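Local coordinates for protein pectate lyase II (Xanthomonas campestris pv. campestris, PDB 2QY1) that probably cleaves pectate, a plant cell-wall polysaccharide, as a secreted lyase of polysaccharide lyase family 1, at residues 207-212 with 229-234. The protein carries 2 engineered substitutions. Residues are numbered along the deposited sequence; the frame is centred on the assembly and turned at random.
Sequences RVPLQR and SGINVR. With PO4 (phosphate ion), chain C.
P209 and Q211 exchange three backbone hydrogen bonds with N232 and R234. N232 N donates to P209 O at 2.9 Å, almost straight; Q211 N donates to N232 O, and R234 N reaches Q211 O at 2.7 Å on a bent path (134°). Ahead of the strand, V208 N donates to G230 O from above that carbonyl's plane. The same oxygen accepts from a water, which accepts from R207 N and is hydrogen-bonded to S229 OG. V208 O, turned onto I231 CG1 at 3.2 Å before the cis peptide bond to P209, is buried without a polar partner. With strand axes 4.7 Å apart and 13° from parallel, 210-212 and 231-234 are neighbouring strands on successive turns of the right-handed parallel beta-helix of pectate lyases; 176-180 flanks 210-212 and 245-255 flanks 231-234. L210, R212, N232 and R234 share one face. The R234 chain bends about CB-CG and CG-CD, carrying its guanidinium across L210, whose CD1 lies 3.4 Å from NH1. The guanidinium edge grips a phosphate ion probably picked up from the crystallisation medium: R234 NH1 donates to phosphate O1, and R234 NH2 to O4 at 2.8 Å. R212 NH2 comes within 3.2 Å of R234 NH2, a like-charged donor, the guanidinium planes being 59° apart. The anion and D184, salt-bridged to R212 NE, would be expected to ease this repulsion; G181 O accepts from R212 NH1, and R234 NE donates to S258 OG. On the opposite face Q211 extends beside V233, its OE1 bonded to S216 OG and its NE2 to backbone O of the engineered F213.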
ATOM      1  N   ARG A 207       0.454  -8.764   6.032  1.00 22.36           N
ATOM      2  CA  ARG A 207       0.139  -7.330   6.040  1.00 22.50           C
ATOM      3  C   ARG A 207      -0.608  -6.933   4.771  1.00 22.18           C
ATOM      4  O   ARG A 207      -0.094  -6.167   3.956  1.00 22.16           O
ATOM      5  CB  ARG A 207       1.401  -6.466   6.168  1.00 22.58           C
ATOM      6  CG  ARG A 207       2.275  -6.685   7.390  1.00 23.46           C
ATOM      7  CD  ARG A 207       3.300  -5.565   7.424  1.00 24.72           C
ATOM      8  NE  ARG A 207       4.269  -5.672   8.511  1.00 26.74           N
ATOM      9  CZ  ARG A 207       5.350  -4.900   8.619  1.00 27.29           C
ATOM     10  NH1 ARG A 207       5.614  -3.969   7.701  1.00 26.95           N
ATOM     11  NH2 ARG A 207       6.181  -5.065   9.637  1.00 27.81           N
ATOM     12  N   VAL A 208      -1.823  -7.448   4.601  1.00 21.89           N
ATOM     13  CA  VAL A 208      -2.556  -7.208   3.357  1.00 21.70           C
ATOM     14  C   VAL A 208      -3.963  -6.596   3.541  1.00 21.58           C
ATOM     15  O   VAL A 208      -4.945  -7.134   3.025  1.00 21.73           O
ATOM     16  CB  VAL A 208      -2.626  -8.491   2.471  1.00 21.64           C
ATOM     17  CG1 VAL A 208      -2.603  -8.113   1.016  1.00 21.73           C
ATOM     18  CG2 VAL A 208      -1.457  -9.438   2.755  1.00 21.77           C
ATOM     19  N   PRO A 209      -4.073  -5.459   4.259  1.00 21.40           N
ATOM     20  CA  PRO A 209      -3.063  -4.707   4.998  1.00 21.15           C
ATOM     21  C   PRO A 209      -2.995  -5.107   6.474  1.00 20.94           C
ATOM     22  O   PRO A 209      -3.896  -5.778   6.979  1.00 20.75           O
ATOM     23  CB  PRO A 209      -3.573  -3.272   4.887  1.00 21.24           C
ATOM     24  CG  PRO A 209      -5.070  -3.421   4.893  1.00 21.23           C
ATOM     25  CD  PRO A 209      -5.387  -4.788   4.321  1.00 21.39           C
ATOM     26  N   LEU A 210      -1.921  -4.709   7.147  1.00 20.65           N
ATOM     27  CA  LEU A 210      -1.902  -4.727   8.601  1.00 20.74           C
ATOM     28  C   LEU A 210      -2.449  -3.374   9.032  1.00 20.65           C
ATOM     29  O   LEU A 210      -1.809  -2.344   8.808  1.00 20.53           O
ATOM     30  CB  LEU A 210      -0.477  -4.937   9.139  1.00 20.63           C
ATOM     31  CG  LEU A 210      -0.253  -5.243  10.629  1.00 21.27           C
ATOM     32  CD1 LEU A 210       1.224  -5.527  10.886  1.00 21.10           C
ATOM     33  CD2 LEU A 210      -0.744  -4.128  11.560  1.00 21.11           C
ATOM     34  N   GLN A 211      -3.635  -3.377   9.633  1.00 20.62           N
ATOM     35  CA  GLN A 211      -4.273  -2.138  10.063  1.00 20.69           C
ATOM     36  C   GLN A 211      -4.269  -2.007  11.581  1.00 20.73           C
ATOM     37  O   GLN A 211      -4.769  -2.882  12.289  1.00 20.79           O
ATOM     38  CB  GLN A 211      -5.707  -2.050   9.527  1.00 20.73           C
ATOM     39  CG  GLN A 211      -6.448  -0.771   9.926  1.00 20.85           C
ATOM     40  CD  GLN A 211      -7.922  -0.791   9.563  1.00 20.74           C
ATOM     41  OE1 GLN A 211      -8.363  -1.595   8.743  1.00 21.14           O
ATOM     42  NE2 GLN A 211      -8.692   0.102  10.176  1.00 20.62           N
ATOM     43  N   ARG A 212      -3.697  -0.909  12.067  1.00 20.64           N
ATOM     44  CA  ARG A 212      -3.786  -0.536  13.476  1.00 20.70           C
ATOM     45  C   ARG A 212      -4.562   0.770  13.594  1.00 20.67           C
ATOM     46  O   ARG A 212      -4.181   1.775  12.981  1.00 20.64           O
ATOM     47  CB  ARG A 212      -2.395  -0.350  14.076  1.00 20.76           C
ATOM     48  CG  ARG A 212      -1.608  -1.614  14.350  1.00 20.81           C
ATOM     49  CD  ARG A 212      -0.313  -1.222  15.031  1.00 20.65           C
ATOM     50  NE  ARG A 212       0.518  -2.345  15.456  1.00 20.55           N
ATOM     51  CZ  ARG A 212       1.549  -2.827  14.765  1.00 20.30           C
ATOM     52  NH1 ARG A 212       1.880  -2.301  13.593  1.00 19.44           N
ATOM     53  NH2 ARG A 212       2.252  -3.840  15.248  1.00 20.72           N
ATOM     54  N   SER A 229      -0.915 -14.457   6.443  1.00 21.00           N
ATOM     55  CA  SER A 229      -2.179 -13.828   6.826  1.00 20.85           C
ATOM     56  C   SER A 229      -2.517 -12.705   5.855  1.00 20.83           C
ATOM     57  O   SER A 229      -1.620 -12.103   5.255  1.00 21.03           O
ATOM     58  CB  SER A 229      -2.117 -13.289   8.258  1.00 20.83           C
ATOM     59  OG  SER A 229      -1.053 -12.366   8.410  1.00 20.40           O
ATOM     60  N   GLY A 230      -3.807 -12.425   5.705  1.00 20.74           N
ATOM     61  CA  GLY A 230      -4.268 -11.398   4.772  1.00 20.67           C
ATOM     62  C   GLY A 230      -4.544 -10.069   5.447  1.00 20.59           C
ATOM     63  O   GLY A 230      -3.621  -9.386   5.902  1.00 20.53           O
ATOM     64  N   ILE A 231      -5.821  -9.700   5.499  1.00 20.42           N
ATOM     65  CA  ILE A 231      -6.255  -8.484   6.180  1.00 20.20           C
ATOM     66  C   ILE A 231      -6.162  -8.716   7.684  1.00 20.19           C
ATOM     67  O   ILE A 231      -6.844  -9.586   8.230  1.00 20.00           O
ATOM     68  CB  ILE A 231      -7.706  -8.095   5.792  1.00 20.19           C
ATOM     69  CG1 ILE A 231      -7.820  -7.864   4.280  1.00 20.00           C
ATOM     70  CG2 ILE A 231      -8.163  -6.857   6.567  1.00 20.18           C
ATOM     71  CD1 ILE A 231      -9.229  -8.029   3.729  1.00 19.75           C
ATOM     72  N   ASN A 232      -5.305  -7.940   8.341  1.00 20.12           N
ATOM     73  CA  ASN A 232      -5.096  -8.059   9.779  1.00 20.15           C
ATOM     74  C   ASN A 232      -5.483  -6.759  10.482  1.00 20.22           C
ATOM     75  O   ASN A 232      -4.724  -5.788  10.469  1.00 20.10           O
ATOM     76  CB  ASN A 232      -3.635  -8.432  10.071  1.00 20.13           C
ATOM     77  CG  ASN A 232      -3.426  -8.962  11.480  1.00 20.10           C
ATOM     78  OD1 ASN A 232      -4.371  -9.111  12.257  1.00 20.19           O
ATOM     79  ND2 ASN A 232      -2.176  -9.256  11.815  1.00 19.80           N
ATOM     80  N   VAL A 233      -6.674  -6.748  11.079  1.00 20.28           N
ATOM     81  CA  VAL A 233      -7.222  -5.545  11.704  1.00 20.41           C
ATOM     82  C   VAL A 233      -6.974  -5.580  13.209  1.00 20.49           C
ATOM     83  O   VAL A 233      -7.341  -6.541  13.880  1.00 20.61           O
ATOM     84  CB  VAL A 233      -8.735  -5.384  11.417  1.00 20.47           C
ATOM     85  CG1 VAL A 233      -9.198  -3.991  11.797  1.00 20.57           C
ATOM     86  CG2 VAL A 233      -9.035  -5.643   9.946  1.00 20.62           C
ATOM     87  N   ARG A 234      -6.362  -4.521  13.732  1.00 20.52           N
ATOM     88  CA  ARG A 234      -5.844  -4.516  15.101  1.00 20.48           C
ATOM     89  C   ARG A 234      -6.065  -3.177  15.800  1.00 20.48           C
ATOM     90  O   ARG A 234      -6.391  -2.177  15.155  1.00 20.60           O
ATOM     91  CB  ARG A 234      -4.346  -4.849  15.087  1.00 20.52           C
ATOM     92  CG  ARG A 234      -4.022  -6.284  14.681  1.00 20.36           C
ATOM     93  CD  ARG A 234      -2.699  -6.379  13.935  1.00 19.58           C
ATOM     94  NE  ARG A 234      -1.550  -6.265  14.831  1.00 19.90           N
ATOM     95  CZ  ARG A 234      -0.329  -6.721  14.558  1.00 20.03           C
ATOM     96  NH1 ARG A 234      -0.078  -7.343  13.411  1.00 19.29           N
ATOM     97  NH2 ARG A 234       0.646  -6.568  15.445  1.00 20.11           N
TER
HETATM   98  P   PO4 C   2       3.347  -8.792  13.888  1.00 34.82           P
HETATM   99  O1  PO4 C   2       2.177  -8.922  12.942  1.00 33.48           O
HETATM  100  O2  PO4 C   2       4.621  -8.585  13.101  1.00 34.46           O
HETATM  101  O3  PO4 C   2       3.471 -10.065  14.699  1.00 34.72           O
HETATM  102  O4  PO4 C   2       3.132  -7.616  14.815  1.00 33.36           O
HETATM  103  O   HOH W   1      -1.578  -9.887   7.600  1.00 13.45           O